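Local structure of 3-hydroxyacyl-CoA dehydrogenase type-2 (Mycobacterium avium, 3PPI) at residues T134-L139 / A188-G193; N213-G218 / A257-N262. The protein probably catalyses NAD-dependent interconversion of 3-hydroxyacyl-CoA and 3-oxoacyl-CoA, as a tetrameric member of the short-chain dehydrogenase/reductase family. All blocks are in the same frame, centred on the assembly; numbering follows the deposited sequence.

Contact 1. Residues T134-L139 / A188-G193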
ATOM      1  N   THR A 134      -2.481   2.879 -25.444  1.00 19.29           N
ATOM      2  CA  THR A 134      -1.027   2.954 -25.689  1.00 19.67           C
ATOM      3  C   THR A 134      -0.516   4.382 -25.788  1.00 19.51           C
ATOM      4  O   THR A 134       0.580   4.653 -25.330  1.00 19.42           O
ATOM      5  CB  THR A 134      -0.588   2.170 -26.925  1.00 20.06           C
ATOM      6  OG1 THR A 134      -1.287   2.668 -28.046  1.00 22.54           O
ATOM      7  CG2 THR A 134      -0.902   0.685 -26.767  1.00 20.01           C
ATOM      8  N   LYS A 135      -1.306   5.295 -26.354  1.00 19.89           N
ATOM      9  CA  LYS A 135      -0.944   6.717 -26.347  1.00 19.95           C
ATOM     10  C   LYS A 135      -0.733   7.264 -24.934  1.00 18.97           C
ATOM     11  O   LYS A 135       0.200   8.038 -24.698  1.00 19.10           O
ATOM     12  CB  LYS A 135      -2.016   7.566 -27.049  1.00 21.67           C
ATOM     13  N   THR A 136      -1.614   6.875 -24.011  1.00 17.58           N
ATOM     14  CA  THR A 136      -1.542   7.303 -22.626  1.00 17.42           C
ATOM     15  C   THR A 136      -0.325   6.722 -21.921  1.00 17.18           C
ATOM     16  O   THR A 136       0.418   7.448 -21.230  1.00 16.38           O
ATOM     17  CB  THR A 136      -2.838   6.936 -21.883  1.00 16.63           C
ATOM     18  OG1 THR A 136      -3.925   7.588 -22.552  1.00 18.75           O
ATOM     19  CG2 THR A 136      -2.780   7.360 -20.405  1.00 15.65           C
ATOM     20  N   ILE A 137      -0.108   5.423 -22.096  1.00 17.74           N
ATOM     21  CA  ILE A 137       1.102   4.785 -21.587  1.00 17.63           C
ATOM     22  C   ILE A 137       2.354   5.465 -22.179  1.00 18.77           C
ATOM     23  O   ILE A 137       3.313   5.726 -21.450  1.00 18.47           O
ATOM     24  CB  ILE A 137       1.163   3.271 -21.930  1.00 17.80           C
ATOM     25  CG1 ILE A 137      -0.004   2.479 -21.308  1.00 17.84           C
ATOM     26  CG2 ILE A 137       2.521   2.657 -21.524  1.00 17.08           C
ATOM     27  CD1 ILE A 137      -0.356   2.801 -19.887  1.00 17.28           C
ATOM     28  N   ASP A 138       2.353   5.719 -23.490  1.00 19.82           N
ATOM     29  CA  ASP A 138       3.504   6.351 -24.153  1.00 21.41           C
ATOM     30  C   ASP A 138       3.869   7.716 -23.544  1.00 21.25           C
ATOM     31  O   ASP A 138       5.028   7.969 -23.259  1.00 21.32           O
ATOM     32  CB  ASP A 138       3.271   6.550 -25.653  1.00 22.89           C
ATOM     33  CG  ASP A 138       3.345   5.249 -26.464  1.00 25.62           C
ATOM     34  OD1 ASP A 138       3.916   4.230 -26.014  1.00 30.75           O
ATOM     35  OD2 ASP A 138       2.808   5.255 -27.584  1.00 31.46           O
ATOM     36  N   LEU A 139       2.876   8.569 -23.323  1.00 20.82           N
ATOM     37  CA  LEU A 139       3.119   9.919 -22.832  1.00 20.91           C
ATOM     38  C   LEU A 139       3.546   9.920 -21.355  1.00 20.64           C
ATOM     39  O   LEU A 139       4.552  10.545 -21.001  1.00 20.13           O
ATOM     40  CB  LEU A 139       1.862  10.788 -23.000  1.00 21.03           C
ATOM     41  CG  LEU A 139       1.969  12.252 -22.547  1.00 21.98           C
ATOM     42  CD1 LEU A 139       3.125  12.940 -23.288  1.00 22.09           C
ATOM     43  CD2 LEU A 139       0.660  13.019 -22.778  1.00 23.39           C
ATOM     44  N   ALA A 188      -4.806   5.334 -15.106  1.00 14.23           N
ATOM     45  CA  ALA A 188      -4.523   4.601 -13.886  1.00 13.63           C
ATOM     46  C   ALA A 188      -3.319   3.666 -14.054  1.00 13.78           C
ATOM     47  O   ALA A 188      -2.403   3.628 -13.209  1.00 12.71           O
ATOM     48  CB  ALA A 188      -5.781   3.788 -13.455  1.00 14.18           C
ATOM     49  N   ALA A 189      -3.322   2.919 -15.149  1.00 13.07           N
ATOM     50  CA  ALA A 189      -2.206   2.014 -15.487  1.00 13.09           C
ATOM     51  C   ALA A 189      -0.878   2.768 -15.651  1.00 12.86           C
ATOM     52  O   ALA A 189       0.147   2.392 -15.066  1.00 12.52           O
ATOM     53  CB  ALA A 189      -2.551   1.229 -16.756  1.00 12.59           C
ATOM     54  N   ALA A 190      -0.917   3.857 -16.398  1.00 13.09           N
ATOM     55  CA  ALA A 190       0.284   4.650 -16.677  1.00 13.64           C
ATOM     56  C   ALA A 190       0.868   5.215 -15.392  1.00 13.73           C
ATOM     57  O   ALA A 190       2.061   5.108 -15.134  1.00 14.67           O
ATOM     58  CB  ALA A 190      -0.043   5.761 -17.640  1.00 13.56           C
ATOM     59  N   LYS A 191       0.015   5.763 -14.556  1.00 13.73           N
ATOM     60  CA  LYS A 191       0.473   6.398 -13.321  1.00 13.43           C
ATOM     61  C   LYS A 191       0.894   5.392 -12.255  1.00 12.49           C
ATOM     62  O   LYS A 191       1.834   5.647 -11.481  1.00 12.14           O
ATOM     63  CB  LYS A 191      -0.625   7.345 -12.843  1.00 13.82           C
ATOM     64  CG  LYS A 191      -0.862   8.531 -13.833  1.00 14.76           C
ATOM     65  CD  LYS A 191       0.413   9.369 -14.038  1.00 16.84           C
ATOM     66  CE  LYS A 191       0.130  10.838 -14.534  1.00 18.18           C
ATOM     67  NZ  LYS A 191       1.343  11.736 -14.413  1.00 16.48           N
ATOM     68  N   ALA A 192       0.229   4.238 -12.223  1.00 12.12           N
ATOM     69  CA  ALA A 192       0.686   3.112 -11.391  1.00 11.68           C
ATOM     70  C   ALA A 192       2.080   2.633 -11.811  1.00 11.41           C
ATOM     71  O   ALA A 192       2.940   2.309 -10.966  1.00 11.39           O
ATOM     72  CB  ALA A 192      -0.349   1.961 -11.403  1.00 10.79           C
ATOM     73  N   GLY A 193       2.323   2.614 -13.114  1.00 11.63           N
ATOM     74  CA  GLY A 193       3.652   2.303 -13.634  1.00 12.12           C
ATOM     75  C   GLY A 193       4.705   3.261 -13.083  1.00 12.23           C
ATOM     76  O   GLY A 193       5.772   2.826 -12.652  1.00 13.04           O
TER
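Ile137 and Thr136 of one helix meet Ala189 and Ala190 of the next, and most of this packing passes through the delta methyl of Ile137. The bond from CA to CB in Ile137 runs alongside segment 188-193, and CB itself makes no contact with it. CG2, anti to the backbone N, meets nothing of segment 188-193, while CG1 stands beside that nitrogen (chi1 -61°) and acts as a spacer. The bend at chi2 (-43°) then carries CD1 across the gap, where it lies 3.7 Å from Ala190 CB and equally close to the peptide nitrogen Ala190 N. On its flank, CD1 is 4.1 Å from Ala189 CB. Ala190 CB in turn points at the partner helix, 4.0 Å from the backbone Thr136 O and 4.2 Å from the methyl Thr136 CG2. The hydroxyl of Thr136 plays no part across the interface, since OG1 bonds back to Gly132 O within its own helix. No hydrogen bond joins the segments. Their axes approach to 8.8 Å at -25°, and Ile137 CA and Ala190 CA are 5.0 Å apart, a separation that the small alanines permit. Segment 188-193 also carries Lys191, whose sequence position matches the lysine of the family's YxxxK motif and whose NZ bonds to Thr172 O. Helices 130-156 and 185-205 flank strand 167-172 in the chain order of a Rossmann-like fold, and Ile137 also packs on Ile137 of a second subunit, consistent with the helix-bundle dimer interface of this family.

Contact 2. Residues N213-G218 / A257-N262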
ATOM      1  N   ASN A 213      12.269  10.242  -6.227  1.00 13.05           N
ATOM      2  CA  ASN A 213      10.989  10.257  -5.537  1.00 13.25           C
ATOM      3  C   ASN A 213       9.911  10.737  -6.508  1.00 14.27           C
ATOM      4  O   ASN A 213      10.212  11.243  -7.593  1.00 14.51           O
ATOM      5  CB  ASN A 213      11.020  11.157  -4.314  1.00 12.55           C
ATOM      6  CG  ASN A 213      12.023  10.699  -3.272  1.00 13.31           C
ATOM      7  OD1 ASN A 213      11.795   9.717  -2.573  1.00 13.25           O
ATOM      8  ND2 ASN A 213      13.146  11.406  -3.175  1.00 12.76           N
ATOM      9  N   THR A 214       8.666  10.542  -6.101  1.00 14.04           N
ATOM     10  CA  THR A 214       7.516  10.811  -6.921  1.00 14.76           C
ATOM     11  C   THR A 214       6.442  11.502  -6.104  1.00 14.56           C
ATOM     12  O   THR A 214       6.237  11.179  -4.926  1.00 14.68           O
ATOM     13  CB  THR A 214       6.972   9.469  -7.447  1.00 15.29           C
ATOM     14  OG1 THR A 214       7.944   8.916  -8.342  1.00 16.42           O
ATOM     15  CG2 THR A 214       5.603   9.615  -8.157  1.00 15.02           C
ATOM     16  N   ILE A 215       5.747  12.443  -6.736  1.00 14.53           N
ATOM     17  CA  ILE A 215       4.578  13.074  -6.147  1.00 13.39           C
ATOM     18  C   ILE A 215       3.381  12.475  -6.853  1.00 13.43           C
ATOM     19  O   ILE A 215       3.348  12.406  -8.098  1.00 13.40           O
ATOM     20  CB  ILE A 215       4.577  14.603  -6.349  1.00 13.84           C
ATOM     21  CG1 ILE A 215       5.804  15.243  -5.672  1.00 13.70           C
ATOM     22  CG2 ILE A 215       3.269  15.219  -5.825  1.00 12.95           C
ATOM     23  CD1 ILE A 215       5.986  16.745  -5.992  1.00 10.44           C
ATOM     24  N   ALA A 216       2.403  12.031  -6.067  1.00 13.17           N
ATOM     25  CA  ALA A 216       1.106  11.576  -6.591  1.00 13.58           C
ATOM     26  C   ALA A 216       0.054  12.617  -6.242  1.00 13.44           C
ATOM     27  O   ALA A 216      -0.488  12.605  -5.139  1.00 13.68           O
ATOM     28  CB  ALA A 216       0.726  10.211  -6.003  1.00 13.11           C
ATOM     29  N   PRO A 217      -0.227  13.540  -7.165  1.00 14.35           N
ATOM     30  CA  PRO A 217      -1.222  14.548  -6.829  1.00 14.31           C
ATOM     31  C   PRO A 217      -2.646  14.010  -6.818  1.00 14.42           C
ATOM     32  O   PRO A 217      -2.956  13.030  -7.506  1.00 14.21           O
ATOM     33  CB  PRO A 217      -1.086  15.587  -7.946  1.00 15.44           C
ATOM     34  CG  PRO A 217       0.180  15.281  -8.652  1.00 16.09           C
ATOM     35  CD  PRO A 217       0.443  13.823  -8.454  1.00 14.18           C
ATOM     36  N   GLY A 218      -3.490  14.646  -6.014  1.00 14.42           N
ATOM     37  CA  GLY A 218      -4.922  14.466  -6.093  1.00 15.14           C
ATOM     38  C   GLY A 218      -5.440  15.354  -7.221  1.00 15.92           C
ATOM     39  O   GLY A 218      -4.859  15.373  -8.301  1.00 17.21           O
ATOM     40  N   ALA A 257      10.173  20.832  -4.434  1.00 15.49           N
ATOM     41  CA  ALA A 257      11.392  21.432  -3.883  1.00 16.47           C
ATOM     42  C   ALA A 257      11.859  20.658  -2.660  1.00 15.88           C
ATOM     43  O   ALA A 257      13.046  20.426  -2.485  1.00 16.65           O
ATOM     44  CB  ALA A 257      11.177  22.914  -3.533  1.00 15.95           C
ATOM     45  N   PHE A 258      10.922  20.271  -1.805  1.00 16.04           N
ATOM     46  CA  PHE A 258      11.251  19.464  -0.626  1.00 15.13           C
ATOM     47  C   PHE A 258      11.925  18.140  -1.009  1.00 14.84           C
ATOM     48  O   PHE A 258      12.901  17.723  -0.383  1.00 14.23           O
ATOM     49  CB  PHE A 258       9.985  19.172   0.196  1.00 14.93           C
ATOM     50  CG  PHE A 258      10.196  18.149   1.273  1.00 14.10           C
ATOM     51  CD1 PHE A 258      10.883  18.477   2.425  1.00 14.30           C
ATOM     52  CD2 PHE A 258       9.734  16.853   1.126  1.00 14.02           C
ATOM     53  CE1 PHE A 258      11.079  17.529   3.425  1.00 14.04           C
ATOM     54  CE2 PHE A 258       9.947  15.892   2.118  1.00 14.30           C
ATOM     55  CZ  PHE A 258      10.630  16.240   3.268  1.00 14.49           C
ATOM     56  N   LEU A 259      11.387  17.459  -2.014  1.00 15.09           N
ATOM     57  CA  LEU A 259      11.961  16.170  -2.443  1.00 15.12           C
ATOM     58  C   LEU A 259      13.366  16.326  -3.021  1.00 16.46           C
ATOM     59  O   LEU A 259      14.195  15.417  -2.940  1.00 16.68           O
ATOM     60  CB  LEU A 259      11.052  15.495  -3.459  1.00 14.70           C
ATOM     61  CG  LEU A 259       9.706  15.031  -2.888  1.00 14.25           C
ATOM     62  CD1 LEU A 259       8.776  14.471  -3.967  1.00 12.37           C
ATOM     63  CD2 LEU A 259       9.921  14.023  -1.785  1.00 12.50           C
ATOM     64  N   LEU A 260      13.620  17.479  -3.608  1.00 17.14           N
ATOM     65  CA  LEU A 260      14.929  17.798  -4.142  1.00 18.37           C
ATOM     66  C   LEU A 260      15.937  18.134  -3.058  1.00 19.22           C
ATOM     67  O   LEU A 260      17.125  17.873  -3.240  1.00 21.19           O
ATOM     68  CB  LEU A 260      14.833  18.958  -5.134  1.00 19.02           C
ATOM     69  CG  LEU A 260      14.059  18.693  -6.434  1.00 17.93           C
ATOM     70  CD1 LEU A 260      14.139  19.904  -7.328  1.00 18.36           C
ATOM     71  CD2 LEU A 260      14.563  17.456  -7.173  1.00 19.01           C
ATOM     72  N   THR A 261      15.495  18.717  -1.946  1.00 18.90           N
ATOM     73  CA  THR A 261      16.431  19.242  -0.945  1.00 19.55           C
ATOM     74  C   THR A 261      16.619  18.373   0.307  1.00 19.01           C
ATOM     75  O   THR A 261      17.691  18.410   0.910  1.00 19.93           O
ATOM     76  CB  THR A 261      16.020  20.652  -0.479  1.00 20.20           C
ATOM     77  OG1 THR A 261      14.674  20.617   0.008  1.00 19.29           O
ATOM     78  CG2 THR A 261      16.134  21.660  -1.645  1.00 20.90           C
ATOM     79  N   ASN A 262      15.614  17.606   0.720  1.00 17.96           N
ATOM     80  CA  ASN A 262      15.763  16.782   1.928  1.00 17.66           C
ATOM     81  C   ASN A 262      16.676  15.605   1.602  1.00 18.27           C
ATOM     82  O   ASN A 262      16.390  14.842   0.682  1.00 18.41           O
ATOM     83  CB  ASN A 262      14.407  16.245   2.400  1.00 17.12           C
ATOM     84  CG  ASN A 262      14.528  15.424   3.664  1.00 16.88           C
ATOM     85  OD1 ASN A 262      14.974  14.281   3.633  1.00 17.45           O
ATOM     86  ND2 ASN A 262      14.140  16.013   4.793  1.00 14.79           N
TER
HETATM   87  O   HOH W   1      13.792  13.403  -5.202  1.00 14.90           O
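The carboxamide of Asn213 presents one face to Leu259, whose CD2 lies over it 4.2 Å from Asn213 CG; CB of Asn213 touches the same methyl at 4.0 Å. With chi1 at -62° the amide is set beside its backbone N, and its polar edges turn to other partners. At the ND2 edge, a water accepts from Asn213 ND2 (2.9 Å) and donates to Leu259 O, bridging strand to helix. ND2 also donates to Ile265 O and OD1 accepts from Glu268 N, so bonds at both edges fix the amide's rotation. This is the strand-helix layer of a Rossmann-like fold: strand 210-217 and helix 249-261 run at 165°, their axes 9.3 Å apart, before the chain enters the neighbouring strand 269-272. Two residues along the strand, Leu259 CD1 meets Ile215 CG1 at 3.5 Å, a tight apolar touch between side chains that cross obliquely. At the end of the helix, Thr261 OG1 bonds to Ala257 O at 3.0 Å, and Phe258 O accepts from both Asn262 N and Thr261 N. The Phe258 ring stacks on Phe258 of a third subunit.

Contacts 1 and 2 follow one another in the chain, helix 185-205 leading directly into strand 210-217. They lie in the layers on the two faces of the parallel sheet: 134-139 and 188-193 belong to helices on one face, whereas 257-262 packs on the other. Their centres are 20 Å apart and their nearest atoms about 6 Å, so they do not touch; Thr214 OG1 does bond to Thr198 OG1 of helix 185-205. Contact 1 adjoins the presumed active site through Lys191 and nearby Ser174. Contact 2 is farther into the fold, with the Ile215 side chain about 13 Å from a bound magnesium ion. Each contact borders a different subunit.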